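Local coordinates for protein Xaa-Pro dipeptidase (Pyrococcus horikoshii, PDB 1WY2) that probably splits dipeptides that carry proline at the C-terminal position after a nonpolar residue, using two metal ions in each subunit, at residues Met148-Glu153 with Ala165-Leu170; Val210-Ala215 with Gly326-Asp331; Glu253-Gly258 with Ile333-Asn338. All coordinates share one frame; numbering follows the deposited sequence.

Contact 1 (Met148-Glu153 with Ala165-Leu170)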
loop_
_atom_site.group_PDB
_atom_site.type_symbol
_atom_site.label_atom_id
_atom_site.label_comp_id
_atom_site.label_asym_id
_atom_site.label_seq_id
_atom_site.Cartn_x
_atom_site.Cartn_y
_atom_site.Cartn_z
ATOM N N MET A 148 -18.370 15.627 5.303
ATOM C CA MET A 148 -19.056 16.768 5.902
ATOM C C MET A 148 -18.058 17.637 6.648
ATOM O O MET A 148 -18.160 18.864 6.631
ATOM C CB MET A 148 -20.163 16.305 6.855
ATOM C CG MET A 148 -21.354 15.651 6.161
ATOM S SD MET A 148 -22.146 16.685 4.901
ATOM C CE MET A 148 -23.078 17.853 5.937
ATOM N N ALA A 149 -17.091 17.002 7.308
ATOM C CA ALA A 149 -16.074 17.744 8.039
ATOM C C ALA A 149 -15.189 18.502 7.055
ATOM O O ALA A 149 -14.774 19.628 7.327
ATOM C CB ALA A 149 -15.227 16.800 8.885
ATOM N N ALA A 150 -14.906 17.887 5.909
ATOM C CA ALA A 150 -14.069 18.524 4.894
ATOM C C ALA A 150 -14.740 19.785 4.369
ATOM O O ALA A 150 -14.104 20.827 4.216
ATOM C CB ALA A 150 -13.809 17.560 3.740
ATOM N N ILE A 151 -16.033 19.678 4.086
ATOM C CA ILE A 151 -16.798 20.807 3.572
ATOM C C ILE A 151 -16.758 21.979 4.547
ATOM O O ILE A 151 -16.607 23.132 4.140
ATOM C CB ILE A 151 -18.263 20.384 3.305
ATOM C CG1 ILE A 151 -18.296 19.375 2.152
ATOM C CG2 ILE A 151 -19.118 21.601 2.971
ATOM C CD1 ILE A 151 -19.675 18.793 1.873
ATOM N N GLU A 152 -16.873 21.678 5.835
ATOM C CA GLU A 152 -16.862 22.707 6.866
ATOM C C GLU A 152 -15.472 23.324 7.033
ATOM O O GLU A 152 -15.342 24.505 7.360
ATOM C CB GLU A 152 -17.323 22.104 8.196
ATOM C CG GLU A 152 -17.702 23.120 9.262
ATOM C CD GLU A 152 -18.889 23.971 8.854
ATOM O OE1 GLU A 152 -19.870 23.408 8.321
ATOM O OE2 GLU A 152 -18.845 25.201 9.072
ATOM N N GLU A 153 -14.438 22.523 6.795
ATOM C CA GLU A 153 -13.058 22.974 6.939
ATOM C C GLU A 153 -12.530 23.733 5.729
ATOM O O GLU A 153 -11.608 24.542 5.847
ATOM C CB GLU A 153 -12.150 21.775 7.209
ATOM C CG GLU A 153 -10.690 22.135 7.422
ATOM C CD GLU A 153 -10.481 23.028 8.629
ATOM O OE1 GLU A 153 -10.956 22.663 9.723
ATOM O OE2 GLU A 153 -9.839 24.091 8.482
ATOM N N ALA A 165 -5.435 16.230 6.313
ATOM C CA ALA A 165 -4.938 15.798 7.612
ATOM C C ALA A 165 -6.045 15.810 8.665
ATOM O O ALA A 165 -6.169 14.877 9.456
ATOM C CB ALA A 165 -3.784 16.697 8.051
ATOM N N LYS A 166 -6.858 16.861 8.659
ATOM C CA LYS A 166 -7.938 16.994 9.629
ATOM C C LYS A 166 -9.008 15.911 9.502
ATOM O O LYS A 166 -9.438 15.345 10.506
ATOM C CB LYS A 166 -8.590 18.375 9.497
ATOM C CG LYS A 166 -9.684 18.670 10.517
ATOM C CD LYS A 166 -9.119 18.851 11.919
ATOM C CE LYS A 166 -10.209 19.236 12.910
ATOM N NZ LYS A 166 -10.880 20.515 12.532
ATOM N N VAL A 167 -9.437 15.615 8.277
ATOM C CA VAL A 167 -10.479 14.609 8.100
ATOM C C VAL A 167 -9.966 13.188 8.276
ATOM O O VAL A 167 -10.725 12.295 8.638
ATOM C CB VAL A 167 -11.186 14.747 6.726
ATOM C CG1 VAL A 167 -11.731 16.157 6.573
ATOM C CG2 VAL A 167 -10.238 14.404 5.601
ATOM N N GLU A 168 -8.680 12.969 8.027
ATOM C CA GLU A 168 -8.131 11.634 8.208
ATOM C C GLU A 168 -8.025 11.365 9.705
ATOM O O GLU A 168 -8.185 10.232 10.154
ATOM C CB GLU A 168 -6.775 11.512 7.512
ATOM C CG GLU A 168 -6.916 11.568 5.985
ATOM C CD GLU A 168 -5.601 11.459 5.246
ATOM O OE1 GLU A 168 -4.549 11.764 5.849
ATOM O OE2 GLU A 168 -5.623 11.087 4.048
ATOM N N TYR A 169 -7.765 12.418 10.475
ATOM C CA TYR A 169 -7.691 12.291 11.925
ATOM C C TYR A 169 -9.096 11.980 12.431
ATOM O O TYR A 169 -9.281 11.120 13.287
ATOM C CB TYR A 169 -7.177 13.593 12.553
ATOM C CG TYR A 169 -7.249 13.628 14.066
ATOM C CD1 TYR A 169 -8.360 14.162 14.719
ATOM C CD2 TYR A 169 -6.211 13.116 14.844
ATOM C CE1 TYR A 169 -8.436 14.189 16.114
ATOM C CE2 TYR A 169 -6.278 13.136 16.238
ATOM C CZ TYR A 169 -7.393 13.675 16.864
ATOM O OH TYR A 169 -7.457 13.697 18.241
ATOM N N LEU A 170 -10.091 12.677 11.888
ATOM C CA LEU A 170 -11.475 12.454 12.292
ATOM C C LEU A 170 -11.906 11.015 12.018
ATOM O O LEU A 170 -12.565 10.390 12.852
ATOM C CB LEU A 170 -12.412 13.421 11.556
ATOM C CG LEU A 170 -13.907 13.237 11.840
ATOM C CD1 LEU A 170 -14.203 13.611 13.288
ATOM C CD2 LEU A 170 -14.728 14.096 10.890
#
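Ala149 meets Leu170 where two consecutive helices, 130-153 and 160-173, run back past each other at 149° with their local axes 9.3 Å apart, an antiparallel helical hairpin in the metallopeptidase domain. Its CB points at the partner helix and touches Leu170 CD2 at 3.4 Å, tighter than ordinary carbon contact. In Leu170, CG anti to the backbone N (chi1 177°) puts CD2 against Ala149 CB. One residue on, Val167 reaches over to Ala150. The CG1 methyl of Val167 lies 3.8 Å from Ala150 CB and 3.7 Å from Ala150 N, so it rests against backbone as much as side chain, and the lack of anything beyond CB allows the approach. The same CB also packs on Ile211, which joins the hairpin to the sheet that holds strand 208-217. A turn later the chemistry changes at Glu153. Its chain, bent at chi2, crosses that of Lys166 at about a right angle, and OE1 stands 3.5 Å from Lys166 NZ, a long salt bridge. The other oxygen, OE2, pairs with Lys158 in the connection between the helices. On the far side of helix 160-173, Glu168 forms a salt bridge with Lys172 of the second subunit, placing this helix at the dimer interface. The contact thus grades from alanine-based close packing to charge pairing near the connection: the small alanines are consistent with the close spacing of the local axes, while Glu153 probably offers diffuse electrostatic attraction to Lys166 rather than a precise directional grip.

Contact 2 (Val210-Ala215 with Gly326-Asp331). With ZN (zinc ion), chain D; ZN (zinc ion), chain E.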
loop_
_atom_site.group_PDB
_atom_site.type_symbol
_atom_site.label_atom_id
_atom_site.label_comp_id
_atom_site.label_asym_id
_atom_site.label_seq_id
_atom_site.Cartn_x
_atom_site.Cartn_y
_atom_site.Cartn_z
ATOM N N VAL A 210 -12.782 19.070 -5.408
ATOM C CA VAL A 210 -13.199 17.675 -5.444
ATOM C C VAL A 210 -12.663 17.017 -4.176
ATOM O O VAL A 210 -11.476 17.134 -3.864
ATOM C CB VAL A 210 -12.631 16.950 -6.690
ATOM C CG1 VAL A 210 -13.026 15.472 -6.671
ATOM C CG2 VAL A 210 -13.152 17.613 -7.958
ATOM N N ILE A 211 -13.552 16.347 -3.448
ATOM C CA ILE A 211 -13.208 15.667 -2.200
ATOM C C ILE A 211 -13.497 14.178 -2.377
ATOM O O ILE A 211 -14.655 13.766 -2.402
ATOM C CB ILE A 211 -14.069 16.210 -1.036
ATOM C CG1 ILE A 211 -13.933 17.735 -0.959
ATOM C CG2 ILE A 211 -13.639 15.570 0.283
ATOM C CD1 ILE A 211 -15.029 18.408 -0.148
ATOM N N ASP A 212 -12.442 13.379 -2.507
ATOM C CA ASP A 212 -12.574 11.934 -2.697
ATOM C C ASP A 212 -11.806 11.269 -1.556
ATOM O O ASP A 212 -10.590 11.424 -1.437
ATOM C CB ASP A 212 -11.974 11.535 -4.054
ATOM C CG ASP A 212 -12.346 10.125 -4.487
ATOM O OD1 ASP A 212 -12.712 9.289 -3.632
ATOM O OD2 ASP A 212 -12.251 9.847 -5.702
ATOM N N LEU A 213 -12.519 10.534 -0.712
ATOM C CA LEU A 213 -11.891 9.887 0.429
ATOM C C LEU A 213 -12.625 8.611 0.799
ATOM O O LEU A 213 -13.680 8.295 0.242
ATOM C CB LEU A 213 -11.873 10.860 1.624
ATOM C CG LEU A 213 -13.218 11.416 2.114
ATOM C CD1 LEU A 213 -13.899 10.403 3.021
ATOM C CD2 LEU A 213 -12.997 12.724 2.873
ATOM N N GLY A 214 -12.060 7.871 1.742
ATOM C CA GLY A 214 -12.695 6.639 2.165
ATOM C C GLY A 214 -12.066 6.143 3.446
ATOM O O GLY A 214 -10.954 6.533 3.793
ATOM N N ALA A 215 -12.777 5.280 4.157
ATOM C CA ALA A 215 -12.255 4.745 5.400
ATOM C C ALA A 215 -12.111 3.235 5.339
ATOM O O ALA A 215 -12.943 2.548 4.744
ATOM C CB ALA A 215 -13.177 5.127 6.556
ATOM N N GLY A 326 -12.598 20.485 -12.598
ATOM C CA GLY A 326 -13.323 19.252 -12.833
ATOM C C GLY A 326 -14.360 18.983 -11.765
ATOM O O GLY A 326 -14.368 19.621 -10.713
ATOM N N VAL A 327 -15.244 18.034 -12.047
ATOM C CA VAL A 327 -16.301 17.665 -11.113
ATOM C C VAL A 327 -16.482 16.154 -11.086
ATOM O O VAL A 327 -16.520 15.516 -12.131
ATOM C CB VAL A 327 -17.661 18.280 -11.522
ATOM C CG1 VAL A 327 -18.764 17.773 -10.593
ATOM C CG2 VAL A 327 -17.590 19.803 -11.473
ATOM N N ARG A 328 -16.574 15.589 -9.885
ATOM C CA ARG A 328 -16.828 14.164 -9.723
ATOM C C ARG A 328 -17.769 13.973 -8.540
ATOM O O ARG A 328 -17.630 14.628 -7.507
ATOM C CB ARG A 328 -15.540 13.355 -9.479
ATOM C CG ARG A 328 -15.832 11.858 -9.232
ATOM C CD ARG A 328 -14.596 10.947 -9.341
ATOM N NE ARG A 328 -13.583 11.182 -8.313
ATOM C CZ ARG A 328 -12.498 11.935 -8.479
ATOM N NH1 ARG A 328 -12.273 12.541 -9.635
ATOM N NH2 ARG A 328 -11.614 12.057 -7.494
ATOM N N ILE A 329 -18.750 13.097 -8.717
ATOM C CA ILE A 329 -19.706 12.781 -7.661
ATOM C C ILE A 329 -19.718 11.262 -7.596
ATOM O O ILE A 329 -20.027 10.595 -8.582
ATOM C CB ILE A 329 -21.105 13.329 -7.994
ATOM C CG1 ILE A 329 -21.033 14.856 -8.111
ATOM C CG2 ILE A 329 -22.094 12.922 -6.906
ATOM C CD1 ILE A 329 -22.325 15.515 -8.567
ATOM N N GLU A 330 -19.359 10.725 -6.434
ATOM C CA GLU A 330 -19.257 9.284 -6.242
ATOM C C GLU A 330 -19.952 8.740 -5.003
ATOM O O GLU A 330 -19.843 9.310 -3.916
ATOM C CB GLU A 330 -17.773 8.892 -6.181
ATOM C CG GLU A 330 -17.509 7.506 -5.599
ATOM C CD GLU A 330 -16.035 7.165 -5.515
ATOM O OE1 GLU A 330 -15.229 8.067 -5.204
ATOM O OE2 GLU A 330 -15.691 5.988 -5.741
ATOM N N ASP A 331 -20.664 7.631 -5.184
ATOM C CA ASP A 331 -21.346 6.942 -4.086
ATOM C C ASP A 331 -20.919 5.483 -4.111
ATOM O O ASP A 331 -20.558 4.958 -5.162
ATOM C CB ASP A 331 -22.874 6.936 -4.263
ATOM C CG ASP A 331 -23.540 8.204 -3.780
ATOM O OD1 ASP A 331 -23.180 8.693 -2.691
ATOM O OD2 ASP A 331 -24.449 8.692 -4.490
HETATM ZN ZN ZN D . -13.363 7.673 -4.632
HETATM ZN ZN ZN E . -13.915 5.064 -6.316
#
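Asp212 and Arg328 form the tight polar half of this contact, in which strand 208-217 and the broken strand 325-336 of the pita-bread fold come together at the metal site. Arg328 approaches side-on, and NE and NH2 both hydrogen-bond to Asp212 OD2 within a salt bridge. The NH2 bond is the shorter, 2.9 Å with an N-H...O angle of 147°, and uses the anti lone pair; NE, 3.2 Å from OD2, comes from above the carboxylate plane. The planes of carboxylate and guanidinium lie 49° apart. Asp212 OD1 binds one zinc ion at 2.0 Å, and OD2 sits at a longer 2.7 Å from that ion. Glu330 OE1 binds the same ion at 2.0 Å, with its carboxylate turned 85° from that of Asp212, and Glu330 OE2 binds the second zinc ion at 2.1 Å. Asp223, His287 and Glu316 supply the other protein ligands, Asp223 serving both ions, and Thr225 hydrogen-bonds to Glu330 OE1. The other end of the contact is looser, though equally buried. Val210 CG1 lies over one face of the guanidinium, 3.8 Å from Arg328 NH2. Val210 CG2 merely abuts Gly326 O, a buried carbonyl oxygen without a partner. A leucine in place of Arg328 would probably leave Asp212 OD2 without its two N-H donors and the zinc-held carboxylate with less to fix its tilt. Arg328 therefore acts as a second-shell residue that orients a first-shell ligand, while Glu330 bridges the two metals.

Contact 3 (Glu253-Gly258 with Ile333-Asn338)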
loop_
_atom_site.group_PDB
_atom_site.type_symbol
_atom_site.label_atom_id
_atom_site.label_comp_id
_atom_site.label_asym_id
_atom_site.label_seq_id
_atom_site.Cartn_x
_atom_site.Cartn_y
_atom_site.Cartn_z
ATOM N N GLU A 253 -29.878 5.138 -10.322
ATOM C CA GLU A 253 -31.262 4.702 -10.510
ATOM C C GLU A 253 -31.380 3.508 -11.457
ATOM O O GLU A 253 -32.356 2.756 -11.395
ATOM C CB GLU A 253 -32.113 5.858 -11.051
ATOM C CG GLU A 253 -32.233 7.046 -10.108
ATOM C CD GLU A 253 -32.853 8.268 -10.770
ATOM O OE1 GLU A 253 -33.034 9.295 -10.076
ATOM O OE2 GLU A 253 -33.152 8.214 -11.984
ATOM N N SER A 254 -30.389 3.339 -12.328
ATOM C CA SER A 254 -30.382 2.248 -13.299
ATOM C C SER A 254 -29.690 0.985 -12.792
ATOM O O SER A 254 -29.830 -0.088 -13.384
ATOM C CB SER A 254 -29.701 2.708 -14.591
ATOM O OG SER A 254 -30.368 3.826 -15.151
ATOM N N ALA A 255 -28.931 1.114 -11.708
ATOM C CA ALA A 255 -28.214 -0.022 -11.137
ATOM C C ALA A 255 -29.180 -1.036 -10.537
ATOM O O ALA A 255 -29.921 -0.727 -9.603
ATOM C CB ALA A 255 -27.234 0.460 -10.075
ATOM N N LYS A 256 -29.165 -2.247 -11.084
ATOM C CA LYS A 256 -30.035 -3.320 -10.617
ATOM C C LYS A 256 -29.528 -4.647 -11.172
ATOM O O LYS A 256 -28.751 -4.669 -12.127
ATOM C CB LYS A 256 -31.467 -3.082 -11.100
ATOM C CG LYS A 256 -31.624 -3.140 -12.610
ATOM C CD LYS A 256 -33.049 -2.804 -13.031
ATOM C CE LYS A 256 -33.217 -2.913 -14.542
ATOM N NZ LYS A 256 -34.613 -2.618 -14.979
ATOM N N PRO A 257 -29.956 -5.774 -10.577
ATOM C CA PRO A 257 -29.513 -7.085 -11.060
ATOM C C PRO A 257 -29.937 -7.294 -12.515
ATOM O O PRO A 257 -31.007 -6.839 -12.926
ATOM C CB PRO A 257 -30.229 -8.058 -10.124
ATOM C CG PRO A 257 -30.377 -7.272 -8.861
ATOM C CD PRO A 257 -30.795 -5.916 -9.375
ATOM N N GLY A 258 -29.102 -7.976 -13.288
ATOM C CA GLY A 258 -29.451 -8.238 -14.675
ATOM C C GLY A 258 -28.727 -7.400 -15.710
ATOM O O GLY A 258 -28.493 -7.857 -16.826
ATOM N N ILE A 333 -22.494 1.930 -3.580
ATOM C CA ILE A 333 -23.856 1.417 -3.525
ATOM C C ILE A 333 -23.910 -0.095 -3.448
ATOM O O ILE A 333 -22.956 -0.789 -3.797
ATOM C CB ILE A 333 -24.690 1.870 -4.751
ATOM C CG1 ILE A 333 -24.162 1.203 -6.025
ATOM C CG2 ILE A 333 -24.638 3.395 -4.882
ATOM C CD1 ILE A 333 -25.068 1.390 -7.238
ATOM N N LEU A 334 -25.048 -0.589 -2.980
ATOM C CA LEU A 334 -25.291 -2.014 -2.854
ATOM C C LEU A 334 -26.381 -2.393 -3.849
ATOM O O LEU A 334 -27.397 -1.703 -3.958
ATOM C CB LEU A 334 -25.764 -2.343 -1.435
ATOM C CG LEU A 334 -26.378 -3.733 -1.231
ATOM C CD1 LEU A 334 -25.304 -4.803 -1.368
ATOM C CD2 LEU A 334 -27.023 -3.799 0.139
ATOM N N ILE A 335 -26.166 -3.475 -4.590
ATOM C CA ILE A 335 -27.168 -3.933 -5.537
ATOM C C ILE A 335 -28.168 -4.777 -4.751
ATOM O O ILE A 335 -27.790 -5.713 -4.042
ATOM C CB ILE A 335 -26.537 -4.781 -6.667
ATOM C CG1 ILE A 335 -25.480 -3.954 -7.409
ATOM C CG2 ILE A 335 -27.617 -5.257 -7.638
ATOM C CD1 ILE A 335 -25.997 -2.646 -8.003
ATOM N N THR A 336 -29.445 -4.426 -4.861
ATOM C CA THR A 336 -30.493 -5.142 -4.151
ATOM C C THR A 336 -31.292 -6.021 -5.107
ATOM O O THR A 336 -30.989 -6.083 -6.297
ATOM C CB THR A 336 -31.438 -4.161 -3.442
ATOM O OG1 THR A 336 -32.091 -3.341 -4.415
ATOM C CG2 THR A 336 -30.648 -3.270 -2.489
ATOM N N LYS A 337 -32.317 -6.691 -4.589
ATOM C CA LYS A 337 -33.128 -7.588 -5.411
ATOM C C LYS A 337 -33.598 -7.006 -6.742
ATOM O O LYS A 337 -33.576 -7.693 -7.765
ATOM C CB LYS A 337 -34.336 -8.095 -4.616
ATOM C CG LYS A 337 -35.176 -9.108 -5.384
ATOM C CD LYS A 337 -36.135 -9.860 -4.475
ATOM C CE LYS A 337 -35.382 -10.718 -3.467
ATOM N NZ LYS A 337 -34.454 -11.683 -4.122
ATOM N N ASN A 338 -34.032 -5.752 -6.746
ATOM C CA ASN A 338 -34.472 -5.149 -7.996
ATOM C C ASN A 338 -34.140 -3.664 -8.070
ATOM O O ASN A 338 -34.904 -2.866 -8.611
ATOM C CB ASN A 338 -35.975 -5.368 -8.194
ATOM C CG ASN A 338 -36.805 -4.690 -7.133
ATOM O OD1 ASN A 338 -37.590 -5.338 -6.442
ATOM N ND2 ASN A 338 -36.633 -3.378 -6.991
#
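With chi1 near -59°, Ile335 sets CG2 anti to its backbone N and CG1 beside that N, and a chi2 of -57° bends CD1 round, giving the side chain two contacts: CD1 on Ala255 and CG2 on Pro257. The setting is the pita-bread fold of the M24 peptidases, where strand 325-336 packs against the segment that leaves the C-terminal end of helix 235-254. Ile333 belongs to the same apolar surface, two residues earlier on the strand, and its CD1 lies 3.7 Å from Ala255 CB. Ile335 CD1 approaches the same CB at 3.9 Å, so one methyl receives the tips of both isoleucines. Ala255 is the first residue to leave helical backbone angles, and it turns its CB toward the strand; Leu264 of helix 261-274 also packs on it. The outer half of the contact is more exposed. Here the Pro257 ring leans on Ile335 and the loop residue Asn338, with CG 3.6 Å from Ile335 CG2 and CD 4.0 Å from Asn338 CA. The side chain of Lys337 turns from this packing, its amino group pairing with Glu309. At the outer edge the extended chain of Lys256 leads away, but its CB stays 4.1 Å from the carbonyl carbon of Asn338.

Followed from the N terminus, the chain first makes contact 1, a short-range closure across the 11 residues between 148-153 and 165-170, which hold the connection and the first turn of helix 160-173. It is complete before contact 2 opens on strand 208-217, so these two lie in series, yet they touch in space: Val167 CG2 is 4.2 Å from Leu213 CD2, so the hairpin backs the strand that carries Asp212. Contact 3 then opens at the end of helix 235-254, before strand 325-336 returns to close contact 2 with 326-331 and contact 3 with 333-338. Contacts 2 and 3 therefore cross. That one strand ties the metal site to the helix end; the centres of contacts 2 and 3 lie about 21 Å apart.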